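Local coordinates for protein epoxide hydrolase (Aspergillus niger, PDB 3G02) that probably hydrolyses epoxides to diols through an alpha/beta hydrolase fold, here in an enantioselective variant produced by directed evolution, at residues His116-Ser121 and Ser300-Thr305; Ser344-Asp349 and Arg383-Asp388; Ile194-Gly199 and Val212-Cys217. The protein carries 9 engineered substitutions. All coordinates share one frame; numbering follows the deposited sequence.

Interaction 1 of 3, residues His116-Ser121 and Ser300-Thr305; sequences HGWPGS and SLYWLT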
ATOM      1  N   HIS A 116      17.375   4.410 -14.891  1.00  7.57           N
ATOM      2  CA  HIS A 116      16.862   4.520 -13.533  1.00  7.78           C
ATOM      3  C   HIS A 116      15.685   3.567 -13.291  1.00  7.70           C
ATOM      4  O   HIS A 116      15.230   2.864 -14.197  1.00  7.81           O
ATOM      5  CB  HIS A 116      16.454   5.979 -13.261  1.00  7.72           C
ATOM      6  CG  HIS A 116      15.138   6.371 -13.863  1.00  8.05           C
ATOM      7  ND1 HIS A 116      15.028   7.102 -15.028  1.00  9.64           N
ATOM      8  CD2 HIS A 116      13.873   6.135 -13.448  1.00  6.05           C
ATOM      9  CE1 HIS A 116      13.747   7.292 -15.306  1.00  5.41           C
ATOM     10  NE2 HIS A 116      13.026   6.710 -14.363  1.00  9.56           N
ATOM     11  N   GLY A 117      15.192   3.558 -12.056  1.00  7.47           N
ATOM     12  CA  GLY A 117      13.976   2.834 -11.705  1.00  7.19           C
ATOM     13  C   GLY A 117      13.092   3.696 -10.821  1.00  6.75           C
ATOM     14  O   GLY A 117      13.088   4.932 -10.935  1.00  6.90           O
ATOM     15  N   TRP A 118      12.340   3.042  -9.938  1.00  6.70           N
ATOM     16  CA  TRP A 118      11.412   3.725  -9.040  1.00  6.51           C
ATOM     17  C   TRP A 118      11.945   3.601  -7.615  1.00  6.60           C
ATOM     18  O   TRP A 118      12.362   2.515  -7.223  1.00  6.39           O
ATOM     19  CB  TRP A 118      10.021   3.075  -9.134  1.00  6.71           C
ATOM     20  CG  TRP A 118       8.977   3.817  -8.341  1.00  6.23           C
ATOM     21  CD1 TRP A 118       8.068   4.719  -8.824  1.00  6.77           C
ATOM     22  CD2 TRP A 118       8.747   3.735  -6.925  1.00  6.33           C
ATOM     23  NE1 TRP A 118       7.293   5.210  -7.797  1.00  6.29           N
ATOM     24  CE2 TRP A 118       7.688   4.621  -6.623  1.00  6.21           C
ATOM     25  CE3 TRP A 118       9.334   2.999  -5.882  1.00  6.77           C
ATOM     26  CZ2 TRP A 118       7.213   4.799  -5.319  1.00  6.31           C
ATOM     27  CZ3 TRP A 118       8.857   3.169  -4.588  1.00  6.21           C
ATOM     28  CH2 TRP A 118       7.805   4.063  -4.319  1.00  6.48           C
ATOM     29  N   PRO A 119      11.882   4.683  -6.806  1.00  6.45           N
ATOM     30  CA  PRO A 119      11.331   6.014  -7.049  1.00  6.76           C
ATOM     31  C   PRO A 119      12.386   6.997  -7.531  1.00  7.08           C
ATOM     32  O   PRO A 119      12.399   8.160  -7.111  1.00  7.89           O
ATOM     33  CB  PRO A 119      10.838   6.419  -5.665  1.00  6.33           C
ATOM     34  CG  PRO A 119      11.874   5.829  -4.736  1.00  6.37           C
ATOM     35  CD  PRO A 119      12.382   4.561  -5.420  1.00  6.55           C
ATOM     36  N   GLY A 120      13.255   6.529  -8.417  1.00  7.25           N
ATOM     37  CA  GLY A 120      14.309   7.363  -8.964  1.00  7.37           C
ATOM     38  C   GLY A 120      13.936   8.112 -10.227  1.00  7.47           C
ATOM     39  O   GLY A 120      12.756   8.263 -10.571  1.00  6.96           O
ATOM     40  N   SER A 121      14.963   8.589 -10.921  1.00  7.19           N
ATOM     41  CA  SER A 121      14.789   9.390 -12.126  1.00  7.87           C
ATOM     42  C   SER A 121      16.153   9.643 -12.749  1.00  7.85           C
ATOM     43  O   SER A 121      17.184   9.243 -12.206  1.00  8.16           O
ATOM     44  CB  SER A 121      14.136  10.734 -11.795  1.00  7.63           C
ATOM     45  OG  SER A 121      15.045  11.555 -11.083  1.00  8.96           O
ATOM     46  N   SER A 300       9.605  16.404  -4.523  1.00  7.72           N
ATOM     47  CA  SER A 300       9.055  17.573  -5.216  1.00  7.70           C
ATOM     48  C   SER A 300       9.072  17.376  -6.727  1.00  7.58           C
ATOM     49  O   SER A 300       8.107  17.716  -7.405  1.00  7.69           O
ATOM     50  CB  SER A 300       9.819  18.846  -4.843  1.00  7.50           C
ATOM     51  OG  SER A 300       9.690  19.118  -3.459  1.00  8.31           O
ATOM     52  N   LEU A 301      10.162  16.811  -7.244  1.00  7.81           N
ATOM     53  CA  LEU A 301      10.278  16.497  -8.664  1.00  8.13           C
ATOM     54  C   LEU A 301       9.159  15.559  -9.116  1.00  7.76           C
ATOM     55  O   LEU A 301       8.508  15.807 -10.130  1.00  8.11           O
ATOM     56  CB  LEU A 301      11.652  15.890  -8.959  1.00  8.23           C
ATOM     57  CG  LEU A 301      11.927  15.358 -10.368  1.00  9.10           C
ATOM     58  CD1 LEU A 301      11.827  16.459 -11.430  1.00 10.23           C
ATOM     59  CD2 LEU A 301      13.290  14.678 -10.398  1.00  8.99           C
ATOM     60  N   TYR A 302       8.934  14.491  -8.352  1.00  7.48           N
ATOM     61  CA  TYR A 302       7.823  13.578  -8.636  1.00  7.31           C
ATOM     62  C   TYR A 302       6.470  14.283  -8.566  1.00  7.44           C
ATOM     63  O   TYR A 302       5.603  14.071  -9.424  1.00  7.44           O
ATOM     64  CB  TYR A 302       7.837  12.397  -7.663  1.00  7.38           C
ATOM     65  CG  TYR A 302       8.516  11.157  -8.191  1.00  7.10           C
ATOM     66  CD1 TYR A 302       9.799  11.212  -8.742  1.00  8.11           C
ATOM     67  CD2 TYR A 302       7.885   9.914  -8.120  1.00  7.76           C
ATOM     68  CE1 TYR A 302      10.427  10.067  -9.222  1.00  8.04           C
ATOM     69  CE2 TYR A 302       8.505   8.766  -8.589  1.00  7.54           C
ATOM     70  CZ  TYR A 302       9.776   8.848  -9.137  1.00  6.54           C
ATOM     71  OH  TYR A 302      10.381   7.708  -9.601  1.00  6.52           O
ATOM     72  N   TRP A 303       6.291  15.123  -7.549  1.00  7.58           N
ATOM     73  CA  TRP A 303       5.019  15.821  -7.351  1.00  8.30           C
ATOM     74  C   TRP A 303       4.693  16.735  -8.529  1.00  8.51           C
ATOM     75  O   TRP A 303       3.593  16.679  -9.097  1.00  8.69           O
ATOM     76  CB  TRP A 303       5.037  16.643  -6.060  1.00  8.51           C
ATOM     77  CG  TRP A 303       3.780  17.450  -5.891  1.00  8.66           C
ATOM     78  CD1 TRP A 303       3.603  18.770  -6.208  1.00  9.59           C
ATOM     79  CD2 TRP A 303       2.519  16.985  -5.395  1.00  8.25           C
ATOM     80  NE1 TRP A 303       2.314  19.155  -5.932  1.00 10.07           N
ATOM     81  CE2 TRP A 303       1.625  18.080  -5.432  1.00  9.01           C
ATOM     82  CE3 TRP A 303       2.056  15.747  -4.925  1.00  8.89           C
ATOM     83  CZ2 TRP A 303       0.297  17.978  -5.007  1.00  9.45           C
ATOM     84  CZ3 TRP A 303       0.731  15.644  -4.507  1.00  9.00           C
ATOM     85  CH2 TRP A 303      -0.131  16.756  -4.550  1.00  9.29           C
ATOM     86  N   LEU A 304       5.674  17.553  -8.894  1.00  8.69           N
ATOM     87  CA  LEU A 304       5.493  18.589  -9.910  1.00  8.93           C
ATOM     88  C   LEU A 304       5.339  18.050 -11.329  1.00  9.33           C
ATOM     89  O   LEU A 304       4.922  18.778 -12.229  1.00 10.12           O
ATOM     90  CB  LEU A 304       6.637  19.605  -9.834  1.00  8.84           C
ATOM     91  CG  LEU A 304       6.716  20.414  -8.534  1.00  8.92           C
ATOM     92  CD1 LEU A 304       8.079  21.075  -8.379  1.00 10.03           C
ATOM     93  CD2 LEU A 304       5.595  21.457  -8.482  1.00  8.76           C
ATOM     94  N   THR A 305       5.664  16.770 -11.523  1.00  8.96           N
ATOM     95  CA  THR A 305       5.560  16.127 -12.830  1.00  8.62           C
ATOM     96  C   THR A 305       4.501  15.021 -12.850  1.00  8.75           C
ATOM     97  O   THR A 305       4.370  14.304 -13.840  1.00  8.83           O
ATOM     98  CB  THR A 305       6.909  15.523 -13.253  1.00  8.76           C
ATOM     99  OG1 THR A 305       7.355  14.604 -12.246  1.00  7.68           O
ATOM    100  CG2 THR A 305       7.958  16.619 -13.438  1.00  9.17           C
TER
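Trp118 and Tyr302 meet as an offset edge-to-face pair: the edge of the phenol is directed at the face of the indole, with the five-membered ring and phenol centroids 5.7 Å apart and the planes at 74°. Tyr302 CE2 makes the nearest approach to Trp118, 3.8 Å from NE1. One indole face carries Pro119 CB, 3.5 Å above the plane and over its centre, while the His116 ring has Ser121 CA over one of its faces. The sequence His116-Gly117-Trp118-Pro119 is the HGXP motif of epoxide hydrolases, and the peptide bond before Pro119 is cis. In this family the loop helps form the oxyanion hole; consistent with that, Trp118 N is hydrogen-bonded to OD2 of Asp193, the predicted nucleophile.

Across from the loop is helix 292-304, which by family topology probably belongs to the helical cap. Tyr302 reaches across with chi1 -96°, well off a staggered position, and its hydroxyl donates to Gly120 O over 2.6 Å. The donor lies in the carbonyl plane on a lone pair, with a C=O...donor angle of 137°. Pro119 O lies 3.2 Å from Tyr302 OH, but its angle is too poor for a bond; of the two loop carbonyls within reach, Gly120 O is the acceptor. Ile278 of helix 271-284 packs against Trp118, Pro119 and Tyr302, tying the cap further to this loop. One residue past Gly120, Ser121 OG is hydrogen-bonded to Val123 N and rests 3.6 Å from the methyl CD2 of Leu301.

Interaction 2 of 3, residues Ser344-Asp349 and Arg383-Asp388; sequences SFFPKD and RELKTD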
ATOM      1  N   SER A 344      27.700  -4.975 -10.637  1.00 11.53           N
ATOM      2  CA  SER A 344      28.250  -4.297  -9.466  1.00 11.29           C
ATOM      3  C   SER A 344      27.364  -4.571  -8.257  1.00 11.30           C
ATOM      4  O   SER A 344      26.180  -4.215  -8.246  1.00 10.73           O
ATOM      5  CB  SER A 344      28.366  -2.792  -9.704  1.00 11.48           C
ATOM      6  OG  SER A 344      29.358  -2.500 -10.669  1.00 11.90           O
ATOM      7  N   PHE A 345      27.956  -5.206  -7.250  1.00 11.37           N
ATOM      8  CA  PHE A 345      27.253  -5.660  -6.058  1.00 11.62           C
ATOM      9  C   PHE A 345      27.461  -4.671  -4.923  1.00 11.73           C
ATOM     10  O   PHE A 345      28.597  -4.384  -4.539  1.00 11.78           O
ATOM     11  CB  PHE A 345      27.774  -7.050  -5.653  1.00 11.79           C
ATOM     12  CG  PHE A 345      27.133  -7.617  -4.415  1.00 11.91           C
ATOM     13  CD1 PHE A 345      26.103  -8.553  -4.514  1.00 12.73           C
ATOM     14  CD2 PHE A 345      27.577  -7.241  -3.147  1.00 11.88           C
ATOM     15  CE1 PHE A 345      25.517  -9.095  -3.371  1.00 12.56           C
ATOM     16  CE2 PHE A 345      26.992  -7.772  -1.996  1.00 12.77           C
ATOM     17  CZ  PHE A 345      25.960  -8.702  -2.109  1.00 13.04           C
ATOM     18  N   PHE A 346      26.355  -4.154  -4.397  1.00 11.90           N
ATOM     19  CA  PHE A 346      26.369  -3.313  -3.205  1.00 12.13           C
ATOM     20  C   PHE A 346      25.597  -4.025  -2.092  1.00 12.52           C
ATOM     21  O   PHE A 346      24.485  -4.504  -2.320  1.00 12.25           O
ATOM     22  CB  PHE A 346      25.796  -1.929  -3.521  1.00 12.17           C
ATOM     23  CG  PHE A 346      26.610  -1.164  -4.523  1.00 11.52           C
ATOM     24  CD1 PHE A 346      27.702  -0.400  -4.112  1.00 11.58           C
ATOM     25  CD2 PHE A 346      26.314  -1.226  -5.883  1.00 11.27           C
ATOM     26  CE1 PHE A 346      28.470   0.299  -5.031  1.00 11.06           C
ATOM     27  CE2 PHE A 346      27.079  -0.525  -6.814  1.00 12.13           C
ATOM     28  CZ  PHE A 346      28.157   0.240  -6.385  1.00 11.70           C
ATOM     29  N   PRO A 347      26.197  -4.121  -0.890  1.00 13.00           N
ATOM     30  CA  PRO A 347      25.709  -5.061   0.124  1.00 13.54           C
ATOM     31  C   PRO A 347      24.375  -4.689   0.761  1.00 13.83           C
ATOM     32  O   PRO A 347      23.651  -5.578   1.215  1.00 14.16           O
ATOM     33  CB  PRO A 347      26.823  -5.046   1.178  1.00 13.41           C
ATOM     34  CG  PRO A 347      27.439  -3.708   1.049  1.00 13.29           C
ATOM     35  CD  PRO A 347      27.361  -3.354  -0.414  1.00 13.18           C
ATOM     36  N   LYS A 348      24.059  -3.396   0.799  1.00 14.04           N
ATOM     37  CA  LYS A 348      22.816  -2.933   1.418  1.00 14.36           C
ATOM     38  C   LYS A 348      21.734  -2.652   0.388  1.00 14.00           C
ATOM     39  O   LYS A 348      20.755  -1.951   0.661  1.00 14.43           O
ATOM     40  CB  LYS A 348      23.068  -1.730   2.330  1.00 14.48           C
ATOM     41  CG  LYS A 348      23.854  -2.106   3.576  1.00 15.94           C
ATOM     42  CD  LYS A 348      23.921  -0.982   4.581  1.00 18.76           C
ATOM     43  CE  LYS A 348      24.789  -1.388   5.762  1.00 19.99           C
ATOM     44  NZ  LYS A 348      24.880  -0.322   6.795  1.00 21.96           N
ATOM     45  N   ASP A 349      21.905  -3.217  -0.802  1.00 13.65           N
ATOM     46  CA  ASP A 349      20.848  -3.199  -1.802  1.00 12.93           C
ATOM     47  C   ASP A 349      19.685  -4.078  -1.321  1.00 12.56           C
ATOM     48  O   ASP A 349      19.808  -4.790  -0.323  1.00 12.55           O
ATOM     49  CB  ASP A 349      21.379  -3.679  -3.150  1.00 13.20           C
ATOM     50  CG  ASP A 349      20.672  -3.027  -4.326  1.00 13.49           C
ATOM     51  OD1 ASP A 349      19.501  -2.605  -4.187  1.00 13.34           O
ATOM     52  OD2 ASP A 349      21.284  -2.944  -5.405  1.00 15.15           O
ATOM     53  N   ARG A 383      31.222   7.363  -7.511  1.00 11.62           N
ATOM     54  CA  ARG A 383      32.587   7.071  -7.950  1.00 12.04           C
ATOM     55  C   ARG A 383      32.787   5.587  -8.234  1.00 12.02           C
ATOM     56  O   ARG A 383      33.366   5.216  -9.257  1.00 12.18           O
ATOM     57  CB  ARG A 383      33.604   7.562  -6.923  1.00 12.30           C
ATOM     58  CG  ARG A 383      33.820   9.059  -6.976  1.00 14.70           C
ATOM     59  CD  ARG A 383      34.775   9.544  -5.893  1.00 18.16           C
ATOM     60  NE  ARG A 383      35.177  10.930  -6.132  1.00 20.88           N
ATOM     61  CZ  ARG A 383      34.436  11.995  -5.836  1.00 22.30           C
ATOM     62  NH1 ARG A 383      33.237  11.852  -5.284  1.00 23.47           N
ATOM     63  NH2 ARG A 383      34.894  13.212  -6.099  1.00 22.91           N
ATOM     64  N   GLU A 384      32.287   4.748  -7.334  1.00 12.02           N
ATOM     65  CA  GLU A 384      32.410   3.302  -7.465  1.00 12.16           C
ATOM     66  C   GLU A 384      31.655   2.782  -8.688  1.00 12.13           C
ATOM     67  O   GLU A 384      32.189   1.986  -9.464  1.00 12.02           O
ATOM     68  CB  GLU A 384      31.917   2.599  -6.195  1.00 12.60           C
ATOM     69  CG  GLU A 384      32.865   2.703  -5.002  1.00 14.59           C
ATOM     70  CD  GLU A 384      32.801   4.040  -4.269  1.00 17.56           C
ATOM     71  OE1 GLU A 384      31.890   4.863  -4.531  1.00 17.67           O
ATOM     72  OE2 GLU A 384      33.680   4.269  -3.413  1.00 20.21           O
ATOM     73  N   LEU A 385      30.419   3.239  -8.864  1.00 11.92           N
ATOM     74  CA  LEU A 385      29.617   2.790  -9.996  1.00 11.86           C
ATOM     75  C   LEU A 385      30.221   3.253 -11.326  1.00 11.86           C
ATOM     76  O   LEU A 385      30.302   2.473 -12.279  1.00 11.98           O
ATOM     77  CB  LEU A 385      28.158   3.246  -9.852  1.00 11.54           C
ATOM     78  CG  LEU A 385      27.164   2.624 -10.848  1.00 11.69           C
ATOM     79  CD1 LEU A 385      27.103   1.095 -10.712  1.00 12.33           C
ATOM     80  CD2 LEU A 385      25.776   3.233 -10.702  1.00 12.09           C
ATOM     81  N   LYS A 386      30.654   4.512 -11.373  1.00 11.65           N
ATOM     82  CA  LYS A 386      31.334   5.057 -12.550  1.00 11.99           C
ATOM     83  C   LYS A 386      32.594   4.265 -12.893  1.00 12.28           C
ATOM     84  O   LYS A 386      32.819   3.922 -14.053  1.00 12.03           O
ATOM     85  CB  LYS A 386      31.686   6.531 -12.335  1.00 12.16           C
ATOM     86  CG  LYS A 386      32.542   7.135 -13.438  1.00 12.70           C
ATOM     87  CD  LYS A 386      32.706   8.622 -13.246  1.00 13.25           C
ATOM     88  CE  LYS A 386      33.837   9.164 -14.105  1.00 14.09           C
ATOM     89  NZ  LYS A 386      35.157   8.634 -13.660  1.00 14.94           N
ATOM     90  N   THR A 387      33.411   3.990 -11.881  1.00 12.62           N
ATOM     91  CA  THR A 387      34.656   3.248 -12.074  1.00 12.93           C
ATOM     92  C   THR A 387      34.387   1.840 -12.595  1.00 12.78           C
ATOM     93  O   THR A 387      35.067   1.377 -13.515  1.00 12.84           O
ATOM     94  CB  THR A 387      35.486   3.220 -10.771  1.00 12.90           C
ATOM     95  OG1 THR A 387      35.901   4.555 -10.457  1.00 14.12           O
ATOM     96  CG2 THR A 387      36.722   2.331 -10.907  1.00 14.44           C
ATOM     97  N   ASP A 388      33.388   1.170 -12.021  1.00 12.45           N
ATOM     98  CA  ASP A 388      32.995  -0.165 -12.477  1.00 12.48           C
ATOM     99  C   ASP A 388      32.513  -0.152 -13.919  1.00 12.64           C
ATOM    100  O   ASP A 388      32.927  -0.990 -14.721  1.00 12.65           O
ATOM    101  CB  ASP A 388      31.895  -0.746 -11.588  1.00 12.41           C
ATOM    102  CG  ASP A 388      32.396  -1.148 -10.216  1.00 13.52           C
ATOM    103  OD1 ASP A 388      33.594  -0.939  -9.910  1.00 14.20           O
ATOM    104  OD2 ASP A 388      31.572  -1.673  -9.436  1.00 15.16           O
TER
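Ser344 and Asp388 join strand 340-345 to helix 382-396 by one short bond: Ser344 OG donates to Asp388 OD2 over 2.7 Å. The acceptor uses its anti lone pair, away from the other carboxylate oxygen. Both side chains hold their first branch anti to the carbonyl carbon, chi1 -69° for Ser344 and -72° for Asp388, which brings the two tips together between strand and helix.

Beside this polar link sits an apolar one. The Phe346 ring presents its edge to the helix, CE1 lying 4.3 Å from Glu384 CB and CE2 4.2 Å from Leu385 CD1; both partners lie near the ring plane. The same Leu385 CD1 is 4.2 Å from Ser344 CB, so the methyl bridges the polar and aromatic contacts. His370 binds them from outside: its ring stacks with Phe346 and its NE2 is hydrogen-bonded to Asp388 OD2. The carboxylate of Glu384 turns to a salt bridge with Arg381.

From Phe346 the chain makes a type I turn to Asp349, whose OD1 is hydrogen-bonded to ND1 of His375, a predicted active-site residue. An acid in the loop after this strand, paired with the histidine, is consistent with the catalytic triad of alpha/beta hydrolases.

Asp388 OD2 is thus held by two partners, and Ser344 OG is also bonded to His213 NE2. Since the hydroxyl gives its hydrogen to Asp388, it would accept from His213; the buried carboxylate would be partly neutralised by the two bonds to OD2 and would tend to favour a proton on His370 NE2.

Interaction 3 of 3, residues Ile194-Gly199 and Val212-Cys217; sequences IGSFVG and VHLNFC. Engineered in segment 212-217: Phe216 (natural residue Leu).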
ATOM      1  N   ILE A 194      14.201  -1.186 -11.719  1.00  8.44           N
ATOM      2  CA  ILE A 194      13.381  -1.550 -12.877  1.00  8.94           C
ATOM      3  C   ILE A 194      14.202  -1.430 -14.163  1.00  9.20           C
ATOM      4  O   ILE A 194      14.079  -2.258 -15.065  1.00  9.18           O
ATOM      5  CB  ILE A 194      12.089  -0.710 -12.937  1.00  8.85           C
ATOM      6  CG1 ILE A 194      11.200  -1.051 -11.737  1.00  9.07           C
ATOM      7  CG2 ILE A 194      11.328  -0.949 -14.253  1.00  9.37           C
ATOM      8  CD1 ILE A 194      10.112  -0.027 -11.452  1.00  9.77           C
ATOM      9  N   GLY A 195      15.075  -0.426 -14.214  1.00  9.22           N
ATOM     10  CA  GLY A 195      15.993  -0.256 -15.339  1.00  9.57           C
ATOM     11  C   GLY A 195      16.858  -1.474 -15.630  1.00  9.91           C
ATOM     12  O   GLY A 195      17.268  -1.673 -16.772  1.00 10.07           O
ATOM     13  N   SER A 196      17.156  -2.267 -14.600  0.50  9.86           N
ATOM     14  CA  SER A 196      17.895  -3.520 -14.787  0.50  9.78           C
ATOM     15  C   SER A 196      17.105  -4.481 -15.655  0.50 10.22           C
ATOM     16  O   SER A 196      17.653  -5.075 -16.586  0.50 10.09           O
ATOM     17  CB  SER A 196      18.223  -4.189 -13.451  0.50  9.90           C
ATOM     18  OG  SER A 196      19.328  -3.572 -12.821  0.50  8.79           O
ATOM     19  N   PHE A 197      15.814  -4.625 -15.356  1.00 10.47           N
ATOM     20  CA  PHE A 197      14.978  -5.548 -16.115  1.00 11.02           C
ATOM     21  C   PHE A 197      14.799  -5.060 -17.547  1.00 11.09           C
ATOM     22  O   PHE A 197      14.852  -5.861 -18.476  1.00 10.99           O
ATOM     23  CB  PHE A 197      13.631  -5.848 -15.447  1.00 11.70           C
ATOM     24  CG  PHE A 197      12.987  -7.105 -15.972  1.00 13.46           C
ATOM     25  CD1 PHE A 197      13.250  -8.336 -15.377  1.00 15.29           C
ATOM     26  CD2 PHE A 197      12.166  -7.065 -17.096  1.00 14.15           C
ATOM     27  CE1 PHE A 197      12.679  -9.507 -15.877  1.00 16.92           C
ATOM     28  CE2 PHE A 197      11.583  -8.230 -17.602  1.00 15.59           C
ATOM     29  CZ  PHE A 197      11.843  -9.449 -16.991  1.00 15.37           C
ATOM     30  N   VAL A 198      14.609  -3.753 -17.722  1.00 10.78           N
ATOM     31  CA  VAL A 198      14.614  -3.153 -19.059  1.00 10.92           C
ATOM     32  C   VAL A 198      15.944  -3.465 -19.754  1.00 11.15           C
ATOM     33  O   VAL A 198      15.958  -3.903 -20.909  1.00 11.35           O
ATOM     34  CB  VAL A 198      14.345  -1.634 -19.010  1.00 10.71           C
ATOM     35  CG1 VAL A 198      14.416  -1.008 -20.404  1.00 10.61           C
ATOM     36  CG2 VAL A 198      12.980  -1.364 -18.389  1.00 11.29           C
ATOM     37  N   GLY A 199      17.052  -3.279 -19.034  1.00 11.19           N
ATOM     38  CA  GLY A 199      18.381  -3.624 -19.551  1.00 11.71           C
ATOM     39  C   GLY A 199      18.540  -5.088 -19.932  1.00 12.16           C
ATOM     40  O   GLY A 199      19.165  -5.404 -20.951  1.00 12.50           O
ATOM     41  N   VAL A 212      25.590  -5.441 -21.358  1.00 12.91           N
ATOM     42  CA  VAL A 212      24.753  -4.968 -20.252  1.00 12.55           C
ATOM     43  C   VAL A 212      25.521  -5.004 -18.931  1.00 12.16           C
ATOM     44  O   VAL A 212      26.074  -6.036 -18.555  1.00 12.24           O
ATOM     45  CB  VAL A 212      23.448  -5.808 -20.115  1.00 12.78           C
ATOM     46  CG1 VAL A 212      22.563  -5.265 -19.000  1.00 13.61           C
ATOM     47  CG2 VAL A 212      22.666  -5.812 -21.416  1.00 13.02           C
ATOM     48  N   HIS A 213      25.545  -3.866 -18.237  1.00 11.82           N
ATOM     49  CA  HIS A 213      26.054  -3.801 -16.872  1.00 11.70           C
ATOM     50  C   HIS A 213      24.902  -3.463 -15.931  1.00 11.24           C
ATOM     51  O   HIS A 213      24.167  -2.497 -16.165  1.00 11.25           O
ATOM     52  CB  HIS A 213      27.165  -2.760 -16.731  1.00 11.70           C
ATOM     53  CG  HIS A 213      27.642  -2.585 -15.324  1.00 12.07           C
ATOM     54  ND1 HIS A 213      26.998  -1.772 -14.414  1.00 13.14           N
ATOM     55  CD2 HIS A 213      28.695  -3.125 -14.665  1.00 12.20           C
ATOM     56  CE1 HIS A 213      27.633  -1.820 -13.257  1.00 12.91           C
ATOM     57  NE2 HIS A 213      28.667  -2.634 -13.382  1.00 12.94           N
ATOM     58  N   LEU A 214      24.759  -4.259 -14.873  1.00 11.07           N
ATOM     59  CA  LEU A 214      23.702  -4.060 -13.876  1.00 10.84           C
ATOM     60  C   LEU A 214      24.264  -3.887 -12.473  1.00 10.86           C
ATOM     61  O   LEU A 214      25.312  -4.438 -12.143  1.00 10.85           O
ATOM     62  CB  LEU A 214      22.734  -5.246 -13.872  1.00 11.11           C
ATOM     63  CG  LEU A 214      22.077  -5.689 -15.181  1.00 11.10           C
ATOM     64  CD1 LEU A 214      21.158  -6.877 -14.912  1.00 12.79           C
ATOM     65  CD2 LEU A 214      21.314  -4.550 -15.840  1.00 12.23           C
ATOM     66  N   ASN A 215      23.558  -3.122 -11.641  1.00 10.49           N
ATOM     67  CA  ASN A 215      23.852  -3.094 -10.206  1.00 10.54           C
ATOM     68  C   ASN A 215      22.676  -3.604  -9.367  1.00 10.75           C
ATOM     69  O   ASN A 215      22.598  -3.348  -8.163  1.00 10.71           O
ATOM     70  CB  ASN A 215      24.317  -1.708  -9.738  1.00 10.46           C
ATOM     71  CG  ASN A 215      23.261  -0.637  -9.931  1.00 10.79           C
ATOM     72  OD1 ASN A 215      22.533  -0.290  -9.001  1.00 13.04           O
ATOM     73  ND2 ASN A 215      23.176  -0.107 -11.138  1.00 10.41           N
ATOM     74  N   PHE A 216      21.778  -4.341 -10.018  1.00 10.91           N
ATOM     75  CA  PHE A 216      20.586  -4.874  -9.377  1.00 11.48           C
ATOM     76  C   PHE A 216      20.090  -6.064 -10.180  1.00 12.13           C
ATOM     77  O   PHE A 216      20.042  -6.001 -11.407  1.00 11.77           O
ATOM     78  CB  PHE A 216      19.505  -3.786  -9.339  1.00 11.51           C
ATOM     79  CG  PHE A 216      18.273  -4.165  -8.562  1.00 11.49           C
ATOM     80  CD1 PHE A 216      18.175  -3.868  -7.204  1.00 11.45           C
ATOM     81  CD2 PHE A 216      17.199  -4.788  -9.192  1.00 11.09           C
ATOM     82  CE1 PHE A 216      17.027  -4.208  -6.482  1.00 11.67           C
ATOM     83  CE2 PHE A 216      16.055  -5.135  -8.474  1.00 11.42           C
ATOM     84  CZ  PHE A 216      15.969  -4.837  -7.120  1.00 11.54           C
ATOM     85  N   CYS A 217      19.731  -7.141  -9.487  1.00 13.68           N
ATOM     86  CA  CYS A 217      19.106  -8.297 -10.127  1.00 14.76           C
ATOM     87  C   CYS A 217      17.924  -8.778  -9.299  1.00 15.32           C
ATOM     88  O   CYS A 217      18.065  -9.054  -8.112  1.00 15.38           O
ATOM     89  CB  CYS A 217      20.115  -9.432 -10.339  1.00 14.58           C
ATOM     90  SG  CYS A 217      19.410 -10.863 -11.222  1.00 16.21           S
TER
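Ser196 wedges against Leu214 and Phe216 in the tight part of this contact, in the first turn of the helix that follows the predicted nucleophile Asp193. In the conformer given here, one of two deposited, Ser196 OG donates to Phe216 O over 2.9 Å; the bond is established for this conformer alone, so its permanence is doubtful. The hydroxyl approaches at a C=O...donor angle of 123° and is tilted 30° from the carbonyl plane; in the same copy a weak second bond runs to Gly191 O. With OG anti to its own carbonyl carbon (chi1 -79°), the hydroxyl is turned toward the chain beyond the strand and also lies 3.5 Å from Phe216 CB. Leu214 closes in alongside, its CD2 methyl 3.7 Å from Ser196 CA. The CA atoms of Ser196 and Leu214 are 5.9 Å apart, the closer of the two backbone approaches.

One turn further on, the contact is sparser. Between Gly199 and Val212 the CA separation widens to 6.5 Å, and the touch is between Gly199 O and Val212 CG2 at 3.6 Å, with no hydrogen bond. Even this end is buried, so the difference is one of number of contacts rather than of solvent. The engineered Phe216 ring has Ser196 OG near its edge and extends onward to meet the ring of His375, their planes nearly perpendicular.

Gly195 fits the GxDxG pattern of a nucleophile elbow, the sharp turn from strand 187-191 into helix 194-205 expected of this fold. The contact closes a beta-alpha-beta unit: strand 209-214 lies between 187-191 and 340-345 in the sheet, Phe341 and Phe343 pack on Leu214, and helix 167-180 packs against Ile194, Phe197 and Val198.

How the interactions relate
All three contacts are buried, but they join different layers. Interaction 1 links a core loop to the probable cap and has the aromatic pair across its two segments; interactions 2 and 3 each lay a helix on the central sheet, through the neighbouring strands 340-345 and 209-214. Those two meet directly, Ser344 N lying 2.9 Å from Leu214 O in a probable backbone bond. Interaction 3 is nested in the chain loop closed by interaction 1, touching it where Trp118 CB meets Ile194 CD1. Chemistry differs with place: the acceptors of interactions 1 and 3 are neutral backbone carbonyls, whereas that of interaction 2 is a charged carboxylate of helix 382-396.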